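Local coordinates for protein nucleocapsid (Crimean-congo hemorrhagic fever virus, PDB 4AKL) that probably binds single- and double-stranded RNA to package the viral genome, and probably cuts double-stranded DNA without regard to sequence, at residues G92-W95 / F96-T100; G101-K104 / S105-E108; K132-D136 / I137-V141; S309-Y312 / W313-K316; A317-T320 / P321-P325. All coordinates share one frame; numbering follows the deposited sequence.

All five contacts are local, each between neighbouring residues of one continuous stretch. Contact 4 is the buried one, along helix 306-316 up to its last residue. The other four are partly buried and sit at or near helix ends. Contact 1 finishes helix 86-98 and contact 2 starts helix 104-107. Contact 3 closes helix 120-136, and contact 5 leads from helix 306-316 into helix 324-336. Contacts 1, 3 and 4 rest largely on aromatic rings, and these rings also meet each other. Contact 2 joins contact 4 through a salt bridge. Contact 5 relies on threonine hydroxyls and backbone amides, with a bound water.

Contact 1. Residues G92-W95 / F96-T100; sequences GLEW and FEKNT
Phe96 packs against Trp95 and Gly92 in the last turns of helix 86-98. The edge of the Trp95 six-membered ring points at the Phe96 face in a T-shaped pair, with centroids 5.2 Å apart and planes at 82°. Gly92 O lies near the plane of the phenyl ring, at its edge, 3.3 Å from Phe96 CD2. Glu97 follows on the exposed side, where its CB meets Glu94 OE1. Lys98 N closes a regular helical bond to Glu94 O at 3.0 Å. Its aliphatic CD lies on Glu94 CG. Asn99 is where the chain leaves the helix. Its CG stands anti to the carbonyl carbon (chi1 -73°), which lays the amide over the indole face, planes 22° apart. Asn99 CB sits over the six-membered ring in a CH-pi contact, 3.6 Å from its centroid, while ND2 donates to Trp95 O at 3.1 Å. ND2 also lies close to Trp95 NE1, but both are donors, and NE1 bonds to Asp136 OD2. Thr100 OG1 reaches back and donates to Phe96 O at 2.7 Å.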
loop_
_atom_site.group_PDB
_atom_site.type_symbol
_atom_site.label_atom_id
_atom_site.label_comp_id
_atom_site.label_asym_id
_atom_site.label_seq_id
_atom_site.Cartn_x
_atom_site.Cartn_y
_atom_site.Cartn_z
ATOM N N GLY A 92 7.131 -16.270 -5.779
ATOM C CA GLY A 92 7.265 -14.834 -5.411
ATOM C C GLY A 92 8.627 -14.194 -5.684
ATOM O O GLY A 92 8.703 -13.027 -6.064
ATOM N N LEU A 93 9.702 -14.948 -5.498
ATOM C CA LEU A 93 11.067 -14.454 -5.840
ATOM C C LEU A 93 11.315 -14.583 -7.324
ATOM O O LEU A 93 11.814 -13.618 -7.994
ATOM C CB LEU A 93 12.130 -15.216 -5.065
ATOM C CG LEU A 93 12.218 -14.880 -3.591
ATOM C CD1 LEU A 93 13.060 -15.932 -2.918
ATOM C CD2 LEU A 93 12.757 -13.405 -3.325
ATOM N N GLU A 94 10.969 -15.744 -7.880
ATOM C CA GLU A 94 11.186 -15.949 -9.340
ATOM C C GLU A 94 10.453 -14.884 -10.160
ATOM O O GLU A 94 10.958 -14.423 -11.182
ATOM C CB GLU A 94 10.809 -17.372 -9.773
ATOM C CG GLU A 94 11.148 -17.801 -11.266
ATOM C CD GLU A 94 12.670 -17.690 -11.700
ATOM O OE1 GLU A 94 13.579 -17.409 -10.876
ATOM O OE2 GLU A 94 12.927 -17.883 -12.911
ATOM N N TRP A 95 9.288 -14.444 -9.691
ATOM C CA TRP A 95 8.529 -13.460 -10.464
ATOM C C TRP A 95 9.388 -12.203 -10.849
ATOM O O TRP A 95 9.320 -11.737 -11.981
ATOM C CB TRP A 95 7.272 -13.072 -9.730
ATOM C CG TRP A 95 6.340 -12.188 -10.539
ATOM C CD1 TRP A 95 5.276 -12.598 -11.276
ATOM C CD2 TRP A 95 6.396 -10.758 -10.672
ATOM N NE1 TRP A 95 4.660 -11.506 -11.879
ATOM C CE2 TRP A 95 5.322 -10.365 -11.515
ATOM C CE3 TRP A 95 7.248 -9.763 -10.165
ATOM C CZ2 TRP A 95 5.084 -9.020 -11.868
ATOM C CZ3 TRP A 95 7.007 -8.406 -10.529
ATOM C CH2 TRP A 95 5.938 -8.060 -11.354
ATOM N N PHE A 96 10.183 -11.681 -9.912
ATOM C CA PHE A 96 11.057 -10.514 -10.181
ATOM C C PHE A 96 12.089 -10.786 -11.270
ATOM O O PHE A 96 12.371 -9.926 -12.087
ATOM C CB PHE A 96 11.690 -10.005 -8.850
ATOM C CG PHE A 96 10.669 -9.413 -7.961
ATOM C CD1 PHE A 96 10.251 -8.110 -8.160
ATOM C CD2 PHE A 96 10.056 -10.183 -6.962
ATOM C CE1 PHE A 96 9.256 -7.544 -7.355
ATOM C CE2 PHE A 96 9.063 -9.630 -6.163
ATOM C CZ PHE A 96 8.667 -8.318 -6.354
ATOM N N GLU A 97 12.606 -12.004 -11.286
ATOM C CA GLU A 97 13.537 -12.456 -12.311
ATOM C C GLU A 97 12.889 -12.502 -13.704
ATOM O O GLU A 97 13.517 -12.138 -14.697
ATOM C CB GLU A 97 14.060 -13.850 -11.947
ATOM C CG GLU A 97 15.544 -14.022 -12.209
ATOM C CD GLU A 97 16.358 -13.261 -11.208
ATOM O OE1 GLU A 97 16.364 -13.680 -10.012
ATOM O OE2 GLU A 97 16.994 -12.244 -11.614
ATOM N N LYS A 98 11.640 -12.962 -13.770
ATOM C CA LYS A 98 10.881 -13.042 -15.064
ATOM C C LYS A 98 10.217 -11.719 -15.501
ATOM O O LYS A 98 9.780 -11.619 -16.643
ATOM C CB LYS A 98 9.778 -14.124 -14.993
ATOM C CG LYS A 98 10.305 -15.536 -14.846
ATOM C CD LYS A 98 9.284 -16.500 -14.164
ATOM C CE LYS A 98 8.053 -16.750 -15.023
ATOM N NZ LYS A 98 7.238 -17.900 -14.504
ATOM N N ASN A 99 10.129 -10.724 -14.603
ATOM C CA ASN A 99 9.364 -9.458 -14.877
ATOM C C ASN A 99 10.132 -8.168 -14.685
ATOM O O ASN A 99 9.541 -7.082 -14.574
ATOM C CB ASN A 99 8.098 -9.420 -14.036
ATOM C CG ASN A 99 7.065 -10.361 -14.537
ATOM O OD1 ASN A 99 6.370 -10.061 -15.522
ATOM N ND2 ASN A 99 6.945 -11.507 -13.893
ATOM N N THR A 100 11.451 -8.303 -14.675
ATOM C CA THR A 100 12.389 -7.200 -14.468
ATOM C C THR A 100 12.093 -6.031 -15.393
ATOM O O THR A 100 12.194 -4.862 -14.999
ATOM C CB THR A 100 13.866 -7.717 -14.692
ATOM O OG1 THR A 100 14.230 -8.688 -13.665
ATOM C CG2 THR A 100 14.844 -6.573 -14.650
#

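Contact 2. Residues G101-K104 / S105-E108; sequences GTIK and SWDE
Ile103 overlaps the benzene end of the Trp106 indole, its CB 3.5 Å from Trp106 CZ2. The two side chains meet at a slant, and Ile103 CG2 and CD1 also touch this end of the ring system. Ile103 is the N-cap residue of helix 104-107, so the contact forms the first turn. Its carbonyl does two jobs. Ile103 O stands over one face of the indole, offset toward the rim, and it accepts two backbone bonds. Asp107 N approaches in the carbonyl plane at 3.0 Å, and the bond is nearly straight, with an N-H...O angle of 167°. Trp106 N comes from above that plane at 3.3 Å. The ring reaches back over the carbonyl because Trp106 CG sits between the backbone N and the carbonyl carbon (chi1 44°). Asp107 CB packs on Ile103 CD1 at 3.7 Å. On the exposed side, Glu108 N bonds to Lys104 O at 3.1 Å. Lys104 NZ and Glu108 OE1 stay 6.0 Å apart, too far for a salt bridge. The buried side of the turn touches three helices. Helix 120-136 meets Trp106 through Asn125, which bonds NE1, and through Ala129. Asp107 OD1 bonds to Tyr312 OH and makes a salt bridge to Lys316 NZ, both on helix 306-316. Helix 86-98 touches Ile103 through Trp95 and Phe96.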
loop_
_atom_site.group_PDB
_atom_site.type_symbol
_atom_site.label_atom_id
_atom_site.label_comp_id
_atom_site.label_asym_id
_atom_site.label_seq_id
_atom_site.Cartn_x
_atom_site.Cartn_y
_atom_site.Cartn_z
ATOM N N GLY A 101 11.714 -6.349 -16.638
ATOM C CA GLY A 101 11.412 -5.340 -17.616
ATOM C C GLY A 101 10.215 -4.491 -17.262
ATOM O O GLY A 101 10.212 -3.311 -17.574
ATOM N N THR A 102 9.201 -5.053 -16.614
ATOM C CA THR A 102 7.970 -4.297 -16.327
ATOM C C THR A 102 8.036 -3.335 -15.118
ATOM O O THR A 102 7.206 -2.440 -15.007
ATOM C CB THR A 102 6.718 -5.238 -16.131
ATOM O OG1 THR A 102 7.144 -6.497 -15.640
ATOM C CG2 THR A 102 5.982 -5.462 -17.422
ATOM N N ILE A 103 9.012 -3.541 -14.220
ATOM C CA ILE A 103 9.172 -2.738 -13.025
ATOM C C ILE A 103 10.389 -1.825 -13.048
ATOM O O ILE A 103 10.693 -1.177 -12.064
ATOM C CB ILE A 103 9.217 -3.631 -11.807
ATOM C CG1 ILE A 103 10.549 -4.386 -11.672
ATOM C CG2 ILE A 103 8.018 -4.616 -11.862
ATOM C CD1 ILE A 103 10.766 -4.978 -10.276
ATOM N N LYS A 104 11.069 -1.755 -14.190
ATOM C CA LYS A 104 12.305 -1.007 -14.321
ATOM C C LYS A 104 12.160 0.492 -13.948
ATOM O O LYS A 104 13.127 1.114 -13.525
ATOM C CB LYS A 104 12.908 -1.183 -15.758
ATOM C CG LYS A 104 12.110 -0.568 -16.881
ATOM C CD LYS A 104 12.931 -0.339 -18.210
ATOM C CE LYS A 104 13.096 -1.609 -19.085
ATOM N NZ LYS A 104 13.008 -1.289 -20.583
ATOM N N SER A 105 10.952 1.052 -14.092
ATOM C CA SER A 105 10.751 2.494 -13.852
ATOM C C SER A 105 11.103 2.924 -12.413
ATOM O O SER A 105 11.623 4.036 -12.192
ATOM C CB SER A 105 9.320 2.960 -14.268
ATOM O OG SER A 105 8.310 2.400 -13.463
ATOM N N TRP A 106 10.831 2.034 -11.453
ATOM C CA TRP A 106 11.218 2.222 -10.061
ATOM C C TRP A 106 12.408 1.374 -9.633
ATOM O O TRP A 106 13.268 1.858 -8.872
ATOM C CB TRP A 106 10.013 1.990 -9.107
ATOM C CG TRP A 106 9.113 0.808 -9.355
ATOM C CD1 TRP A 106 8.101 0.718 -10.268
ATOM C CD2 TRP A 106 9.126 -0.418 -8.661
ATOM N NE1 TRP A 106 7.499 -0.492 -10.200
ATOM C CE2 TRP A 106 8.099 -1.217 -9.212
ATOM C CE3 TRP A 106 9.900 -0.927 -7.631
ATOM C CZ2 TRP A 106 7.831 -2.494 -8.766
ATOM C CZ3 TRP A 106 9.647 -2.208 -7.192
ATOM C CH2 TRP A 106 8.605 -2.973 -7.748
ATOM N N ASP A 107 12.484 0.122 -10.083
ATOM C CA ASP A 107 13.568 -0.793 -9.679
ATOM C C ASP A 107 14.965 -0.306 -10.111
ATOM O O ASP A 107 15.903 -0.322 -9.305
ATOM C CB ASP A 107 13.275 -2.232 -10.193
ATOM C CG ASP A 107 14.437 -3.221 -9.951
ATOM O OD1 ASP A 107 14.867 -3.398 -8.771
ATOM O OD2 ASP A 107 14.891 -3.856 -10.971
ATOM N N GLU A 108 15.102 0.131 -11.347
ATOM C CA GLU A 108 16.388 0.642 -11.854
ATOM C C GLU A 108 16.710 2.070 -11.339
ATOM O O GLU A 108 17.815 2.595 -11.539
ATOM C CB GLU A 108 16.433 0.574 -13.400
ATOM C CG GLU A 108 16.658 -0.849 -13.897
ATOM C CD GLU A 108 16.873 -0.947 -15.425
ATOM O OE1 GLU A 108 16.798 0.074 -16.163
ATOM O OE2 GLU A 108 17.125 -2.088 -15.885
#

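Contact 3. Residues K132-D136 / I137-V141; sequences KWRKD and IGFRV
Phe139 N bonds to Arg134 O at 2.9 Å and Gly138 N to Lys135 O at 3.3 Å, a Schellman motif that ends helix 120-136, with Gly138 at positive phi. The regular bond before it runs from Ile137 N to Trp133 O. The turn brings Ile137 and Phe139 back against the helix. Ile137 CG1 lies between its backbone N and carbonyl carbon (chi1 77°), and this sends CD1 over the face of Trp133. That methyl sits 3.4 Å from the centroid of the six-membered ring, a close CH-pi contact. Phe139 meets the same indole at a slant, with centroids 5.7 Å apart. Phe139 also runs beside Arg134, pointing the same way. Phe139 CD2 lies over one face of the guanidinium, 3.7 Å from Arg134 NH1, and the two planes are 78° apart. On the exposed side Lys132 NZ and Asp136 OD2 form a salt bridge at 2.8 Å. OD2 also accepts from Trp95 NE1. The buried Arg134 makes a salt bridge to Asp305 through NE, and its NH1 bonds to Phe466 O. Its charge is thus probably balanced beside the aromatic rings, while Phe139 CD2 covers one face of the guanidinium.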
loop_
_atom_site.group_PDB
_atom_site.type_symbol
_atom_site.label_atom_id
_atom_site.label_comp_id
_atom_site.label_asym_id
_atom_site.label_seq_id
_atom_site.Cartn_x
_atom_site.Cartn_y
_atom_site.Cartn_z
ATOM N N LYS A 132 -0.289 -7.556 -10.675
ATOM C CA LYS A 132 0.221 -8.575 -11.582
ATOM C C LYS A 132 0.930 -9.730 -10.852
ATOM O O LYS A 132 0.655 -10.903 -11.139
ATOM C CB LYS A 132 1.165 -7.960 -12.611
ATOM C CG LYS A 132 1.642 -8.960 -13.726
ATOM C CD LYS A 132 2.292 -8.215 -14.907
ATOM C CE LYS A 132 3.143 -9.167 -15.810
ATOM N NZ LYS A 132 2.400 -10.375 -16.137
ATOM N N TRP A 133 1.829 -9.384 -9.923
ATOM C CA TRP A 133 2.537 -10.340 -9.136
ATOM C C TRP A 133 1.542 -11.257 -8.444
ATOM O O TRP A 133 1.695 -12.476 -8.531
ATOM C CB TRP A 133 3.401 -9.606 -8.123
ATOM C CG TRP A 133 4.190 -10.411 -7.176
ATOM C CD1 TRP A 133 5.491 -10.836 -7.316
ATOM C CD2 TRP A 133 3.759 -10.864 -5.912
ATOM N NE1 TRP A 133 5.898 -11.541 -6.207
ATOM C CE2 TRP A 133 4.852 -11.577 -5.318
ATOM C CE3 TRP A 133 2.569 -10.748 -5.204
ATOM C CZ2 TRP A 133 4.768 -12.159 -4.033
ATOM C CZ3 TRP A 133 2.481 -11.337 -3.912
ATOM C CH2 TRP A 133 3.590 -12.033 -3.360
ATOM N N ARG A 134 0.538 -10.678 -7.769
ATOM C CA ARG A 134 -0.485 -11.453 -7.090
ATOM C C ARG A 134 -1.236 -12.432 -8.047
ATOM O O ARG A 134 -1.375 -13.599 -7.740
ATOM C CB ARG A 134 -1.491 -10.540 -6.404
ATOM C CG ARG A 134 -0.933 -9.845 -5.214
ATOM C CD ARG A 134 -1.785 -8.751 -4.742
ATOM N NE ARG A 134 -1.320 -8.277 -3.392
ATOM C CZ ARG A 134 -1.872 -8.573 -2.214
ATOM N NH1 ARG A 134 -2.955 -9.352 -2.112
ATOM N NH2 ARG A 134 -1.356 -8.049 -1.103
ATOM N N LYS A 135 -1.688 -11.924 -9.192
ATOM C CA LYS A 135 -2.323 -12.738 -10.212
ATOM C C LYS A 135 -1.400 -13.860 -10.756
ATOM O O LYS A 135 -1.788 -15.025 -10.789
ATOM C CB LYS A 135 -2.794 -11.867 -11.397
ATOM C CG LYS A 135 -4.117 -11.054 -11.162
ATOM C CD LYS A 135 -4.977 -10.926 -12.474
ATOM C CE LYS A 135 -5.625 -12.283 -12.909
ATOM N NZ LYS A 135 -6.680 -12.200 -14.027
ATOM N N ASP A 136 -0.196 -13.490 -11.184
ATOM C CA ASP A 136 0.743 -14.444 -11.787
ATOM C C ASP A 136 1.119 -15.596 -10.857
ATOM O O ASP A 136 1.166 -16.730 -11.312
ATOM C CB ASP A 136 2.026 -13.734 -12.277
ATOM C CG ASP A 136 1.767 -12.810 -13.500
ATOM O OD1 ASP A 136 0.629 -12.783 -14.054
ATOM O OD2 ASP A 136 2.710 -12.103 -13.896
ATOM N N ILE A 137 1.358 -15.327 -9.571
ATOM C CA ILE A 137 1.778 -16.425 -8.665
ATOM C C ILE A 137 0.602 -17.192 -7.973
ATOM O O ILE A 137 0.840 -18.102 -7.143
ATOM C CB ILE A 137 2.856 -15.936 -7.606
ATOM C CG1 ILE A 137 2.225 -15.102 -6.440
ATOM C CG2 ILE A 137 3.973 -15.180 -8.315
ATOM C CD1 ILE A 137 3.217 -14.803 -5.270
ATOM N N GLY A 138 -0.641 -16.833 -8.316
ATOM C CA GLY A 138 -1.810 -17.321 -7.586
ATOM C C GLY A 138 -1.789 -16.988 -6.108
ATOM O O GLY A 138 -2.026 -17.850 -5.277
ATOM N N PHE A 139 -1.487 -15.749 -5.749
ATOM C CA PHE A 139 -1.422 -15.392 -4.304
ATOM C C PHE A 139 -2.784 -15.540 -3.608
ATOM O O PHE A 139 -2.860 -16.069 -2.488
ATOM C CB PHE A 139 -0.879 -13.964 -4.049
ATOM C CG PHE A 139 -0.655 -13.662 -2.556
ATOM C CD1 PHE A 139 0.334 -14.326 -1.841
ATOM C CD2 PHE A 139 -1.448 -12.754 -1.882
ATOM C CE1 PHE A 139 0.519 -14.090 -0.512
ATOM C CE2 PHE A 139 -1.267 -12.485 -0.526
ATOM C CZ PHE A 139 -0.305 -13.155 0.167
ATOM N N ARG A 140 -3.852 -15.091 -4.281
ATOM C CA ARG A 140 -5.198 -15.145 -3.726
ATOM C C ARG A 140 -5.654 -16.581 -3.480
ATOM O O ARG A 140 -5.793 -17.311 -4.410
ATOM C CB ARG A 140 -6.214 -14.456 -4.677
ATOM C CG ARG A 140 -7.592 -14.227 -4.042
ATOM C CD ARG A 140 -8.704 -14.096 -5.054
ATOM N NE ARG A 140 -10.002 -14.153 -4.395
ATOM C CZ ARG A 140 -10.892 -13.164 -4.337
ATOM N NH1 ARG A 140 -10.667 -11.991 -4.912
ATOM N NH2 ARG A 140 -12.024 -13.365 -3.690
ATOM N N VAL A 141 -5.880 -16.949 -2.220
ATOM C CA VAL A 141 -6.503 -18.232 -1.891
ATOM C C VAL A 141 -7.750 -18.046 -1.040
ATOM O O VAL A 141 -8.390 -19.002 -0.717
ATOM C CB VAL A 141 -5.551 -19.180 -1.152
ATOM C CG1 VAL A 141 -4.502 -19.700 -2.124
ATOM C CG2 VAL A 141 -4.932 -18.494 0.048
#

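Contact 4. Residues S309-Y312 / W313-K316; sequences SSYY and WLYK
Lys316 drapes its aliphatic chain along Tyr312, one turn earlier in helix 306-316. Its CG bulges onto the phenol face, 3.8 Å from the ring centroid, and the chain bends at chi2 and chi3 to follow the ring outward. Lys316 CE passes 3.5 Å from Tyr312 OH; both Tyr312 OH and Lys316 NZ bind Asp107 OD1. Trp313 fills the hollow beside Ser309. One indole face covers Ser309 O, which stands 3.2 Å above the ring plane, and Ser309 CB lies over the six-membered ring. Tyr312 CD2 abuts Trp313 CD1 at 3.8 Å, with the two rings at a slant. The Leu314 methyl CD1 meets Tyr311 CD1 at 3.9 Å. At the edge of the Tyr315 ring, near its plane, lies Tyr312 O. That oxygen also accepts from Lys316 N at 2.8 Å. Elsewhere, Trp313 NE1 bonds to Ala378 O and Tyr311 OH to Ala83 O. With Asp107 serving Tyr312, the rings of Tyr311, Tyr312 and Trp313 pack in the interior with their polar atoms satisfied.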
loop_
_atom_site.group_PDB
_atom_site.type_symbol
_atom_site.label_atom_id
_atom_site.label_comp_id
_atom_site.label_asym_id
_atom_site.label_seq_id
_atom_site.Cartn_x
_atom_site.Cartn_y
_atom_site.Cartn_z
ATOM N N SER A 309 5.890 -5.620 -1.637
ATOM C CA SER A 309 7.073 -4.895 -1.278
ATOM C C SER A 309 7.967 -5.815 -0.472
ATOM O O SER A 309 9.149 -5.830 -0.677
ATOM C CB SER A 309 6.733 -3.592 -0.515
ATOM O OG SER A 309 6.383 -2.506 -1.370
ATOM N N SER A 310 7.414 -6.625 0.416
ATOM C CA SER A 310 8.277 -7.513 1.160
ATOM C C SER A 310 9.072 -8.512 0.284
ATOM O O SER A 310 10.252 -8.780 0.575
ATOM C CB SER A 310 7.512 -8.207 2.307
ATOM O OG SER A 310 7.177 -7.210 3.335
ATOM N N TYR A 311 8.433 -9.031 -0.774
ATOM C CA TYR A 311 9.080 -9.962 -1.686
ATOM C C TYR A 311 10.106 -9.222 -2.581
ATOM O O TYR A 311 11.184 -9.779 -2.913
ATOM C CB TYR A 311 8.042 -10.744 -2.517
ATOM C CG TYR A 311 7.741 -12.088 -1.903
ATOM C CD1 TYR A 311 8.570 -13.153 -2.119
ATOM C CD2 TYR A 311 6.649 -12.277 -1.069
ATOM C CE1 TYR A 311 8.316 -14.403 -1.544
ATOM C CE2 TYR A 311 6.388 -13.505 -0.488
ATOM C CZ TYR A 311 7.224 -14.561 -0.726
ATOM O OH TYR A 311 6.972 -15.742 -0.126
ATOM N N TYR A 312 9.790 -7.981 -2.950
ATOM C CA TYR A 312 10.714 -7.170 -3.687
ATOM C C TYR A 312 12.031 -7.002 -2.888
ATOM O O TYR A 312 13.131 -7.067 -3.460
ATOM C CB TYR A 312 10.097 -5.822 -3.997
ATOM C CG TYR A 312 11.039 -4.891 -4.663
ATOM C CD1 TYR A 312 11.556 -5.185 -5.920
ATOM C CD2 TYR A 312 11.432 -3.705 -4.048
ATOM C CE1 TYR A 312 12.453 -4.319 -6.562
ATOM C CE2 TYR A 312 12.351 -2.816 -4.693
ATOM C CZ TYR A 312 12.844 -3.127 -5.931
ATOM O OH TYR A 312 13.744 -2.274 -6.564
ATOM N N TRP A 313 11.919 -6.801 -1.568
ATOM C CA TRP A 313 13.108 -6.578 -0.740
ATOM C C TRP A 313 13.905 -7.849 -0.615
ATOM O O TRP A 313 15.135 -7.798 -0.656
ATOM C CB TRP A 313 12.753 -5.959 0.635
ATOM C CG TRP A 313 12.163 -4.558 0.491
ATOM C CD1 TRP A 313 12.546 -3.585 -0.427
ATOM C CD2 TRP A 313 11.090 -4.004 1.227
ATOM N NE1 TRP A 313 11.786 -2.460 -0.272
ATOM C CE2 TRP A 313 10.878 -2.688 0.740
ATOM C CE3 TRP A 313 10.294 -4.478 2.273
ATOM C CZ2 TRP A 313 9.917 -1.862 1.251
ATOM C CZ3 TRP A 313 9.331 -3.661 2.776
ATOM C CH2 TRP A 313 9.141 -2.357 2.269
ATOM N N LEU A 314 13.227 -8.979 -0.473
ATOM C CA LEU A 314 13.918 -10.250 -0.547
ATOM C C LEU A 314 14.689 -10.392 -1.858
ATOM O O LEU A 314 15.884 -10.712 -1.851
ATOM C CB LEU A 314 12.960 -11.392 -0.458
ATOM C CG LEU A 314 12.175 -11.676 0.789
ATOM C CD1 LEU A 314 11.414 -13.000 0.542
ATOM C CD2 LEU A 314 13.080 -11.753 2.051
ATOM N N TYR A 315 14.018 -10.117 -2.974
ATOM C CA TYR A 315 14.670 -10.176 -4.281
ATOM C C TYR A 315 15.895 -9.248 -4.313
ATOM O O TYR A 315 16.993 -9.703 -4.608
ATOM C CB TYR A 315 13.648 -9.905 -5.392
ATOM C CG TYR A 315 14.236 -9.470 -6.649
ATOM C CD1 TYR A 315 14.795 -10.400 -7.551
ATOM C CD2 TYR A 315 14.253 -8.149 -6.984
ATOM C CE1 TYR A 315 15.353 -9.956 -8.781
ATOM C CE2 TYR A 315 14.816 -7.714 -8.196
ATOM C CZ TYR A 315 15.356 -8.623 -9.076
ATOM O OH TYR A 315 15.904 -8.151 -10.271
ATOM N N LYS A 316 15.721 -7.976 -3.960
ATOM C CA LYS A 316 16.829 -7.039 -3.971
ATOM C C LYS A 316 17.984 -7.405 -3.058
ATOM O O LYS A 316 19.085 -7.087 -3.385
ATOM C CB LYS A 316 16.383 -5.628 -3.595
ATOM C CG LYS A 316 15.529 -4.988 -4.606
ATOM C CD LYS A 316 16.243 -4.785 -6.010
ATOM C CE LYS A 316 17.023 -3.477 -6.032
ATOM N NZ LYS A 316 17.343 -3.089 -7.429
#

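Contact 5. Residues A317-T320 / P321-P325; sequences AGVT and PETFP
Thr320 and Thr323 each hold OG1 between the backbone N and the carbonyl carbon, with chi1 at 75° and 56°. This turns each hydroxyl toward the backbone N-H of the other residue. Thr323 N donates to Thr320 OG1 at 3.0 Å. In return, Thr320 N donates to Thr323 OG1, also at 3.0 Å, with a nearly straight angle of 172°. This exchange has the bond pattern of a capping box, at the entry to helix 324-336. Glu322 N makes a weak further bond to Thr320 OG1. Phe324 N gives a weak one to Thr320 O at 2.8 Å. Beside the polar turn, Val319 CG1 rests on Phe324 CA at 3.8 Å, and Phe324 itself reaches Leu314 of helix 306-316. The link begins at Gly318, where a Schellman motif with positive phi ends that helix. A water bridges Gly318 O at 2.9 Å and Thr323 OG1 at 2.8 Å, tying the two ends of the link together. Pro321 has no N-H to satisfy in this first turn. The Thr323 amide is well met by the Thr320 hydroxyl, those of Glu322 and Phe324 only weakly. The paired hydroxyls thus supply acceptors for amides that lack an earlier helical carbonyl.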
loop_
_atom_site.group_PDB
_atom_site.type_symbol
_atom_site.label_atom_id
_atom_site.label_comp_id
_atom_site.label_asym_id
_atom_site.label_seq_id
_atom_site.Cartn_x
_atom_site.Cartn_y
_atom_site.Cartn_z
ATOM N N ALA A 317 17.686 -8.027 -1.917
ATOM C CA ALA A 317 18.691 -8.489 -0.997
ATOM C C ALA A 317 19.386 -9.790 -1.434
ATOM O O ALA A 317 20.280 -10.232 -0.753
ATOM C CB ALA A 317 18.107 -8.662 0.444
ATOM N N GLY A 318 18.977 -10.373 -2.545
ATOM C CA GLY A 318 19.586 -11.604 -3.049
ATOM C C GLY A 318 19.179 -12.811 -2.250
ATOM O O GLY A 318 19.942 -13.760 -2.178
ATOM N N VAL A 319 17.975 -12.793 -1.652
ATOM C CA VAL A 319 17.494 -13.925 -0.871
ATOM C C VAL A 319 17.023 -15.066 -1.807
ATOM O O VAL A 319 16.437 -14.819 -2.830
ATOM C CB VAL A 319 16.382 -13.514 0.088
ATOM C CG1 VAL A 319 15.833 -14.713 0.808
ATOM C CG2 VAL A 319 16.909 -12.424 1.080
ATOM N N THR A 320 17.292 -16.312 -1.437
ATOM C CA THR A 320 16.901 -17.449 -2.280
ATOM C C THR A 320 15.927 -18.289 -1.490
ATOM O O THR A 320 15.783 -18.094 -0.267
ATOM C CB THR A 320 18.102 -18.299 -2.679
ATOM O OG1 THR A 320 18.528 -19.094 -1.556
ATOM C CG2 THR A 320 19.263 -17.419 -3.206
ATOM N N PRO A 321 15.239 -19.222 -2.160
ATOM C CA PRO A 321 14.416 -20.150 -1.403
ATOM C C PRO A 321 15.236 -20.858 -0.327
ATOM O O PRO A 321 14.710 -21.138 0.755
ATOM C CB PRO A 321 13.930 -21.120 -2.474
ATOM C CG PRO A 321 13.834 -20.238 -3.697
ATOM C CD PRO A 321 15.002 -19.334 -3.613
ATOM N N GLU A 322 16.522 -21.112 -0.602
ATOM C CA GLU A 322 17.349 -21.840 0.367
ATOM C C GLU A 322 17.809 -20.986 1.560
ATOM O O GLU A 322 17.936 -21.508 2.633
ATOM C CB GLU A 322 18.526 -22.567 -0.329
ATOM C CG GLU A 322 18.069 -23.754 -1.228
ATOM C CD GLU A 322 17.361 -23.285 -2.520
ATOM O OE1 GLU A 322 17.713 -22.188 -3.066
ATOM O OE2 GLU A 322 16.431 -23.986 -2.982
ATOM N N THR A 323 18.053 -19.696 1.381
ATOM C CA THR A 323 18.428 -18.833 2.513
ATOM C C THR A 323 17.232 -18.162 3.174
ATOM O O THR A 323 17.379 -17.557 4.249
ATOM C CB THR A 323 19.415 -17.748 2.076
ATOM O OG1 THR A 323 18.859 -17.004 1.001
ATOM C CG2 THR A 323 20.730 -18.390 1.603
ATOM N N PHE A 324 16.044 -18.271 2.560
ATOM C CA PHE A 324 14.833 -17.605 3.122
ATOM C C PHE A 324 14.552 -17.943 4.571
ATOM O O PHE A 324 14.205 -17.055 5.328
ATOM C CB PHE A 324 13.584 -17.912 2.279
ATOM C CG PHE A 324 12.321 -17.449 2.912
ATOM C CD1 PHE A 324 11.916 -16.125 2.800
ATOM C CD2 PHE A 324 11.547 -18.314 3.656
ATOM C CE1 PHE A 324 10.744 -15.692 3.414
ATOM C CE2 PHE A 324 10.377 -17.876 4.259
ATOM C CZ PHE A 324 9.989 -16.596 4.132
ATOM N N PRO A 325 14.720 -19.227 4.980
ATOM C CA PRO A 325 14.401 -19.542 6.375
ATOM C C PRO A 325 15.206 -18.747 7.441
ATOM O O PRO A 325 14.705 -18.535 8.559
ATOM C CB PRO A 325 14.718 -21.037 6.472
ATOM C CG PRO A 325 14.623 -21.522 5.046
ATOM C CD PRO A 325 15.214 -20.417 4.273
HETATM O O HOH W 1 20.933 -15.438 -0.046
#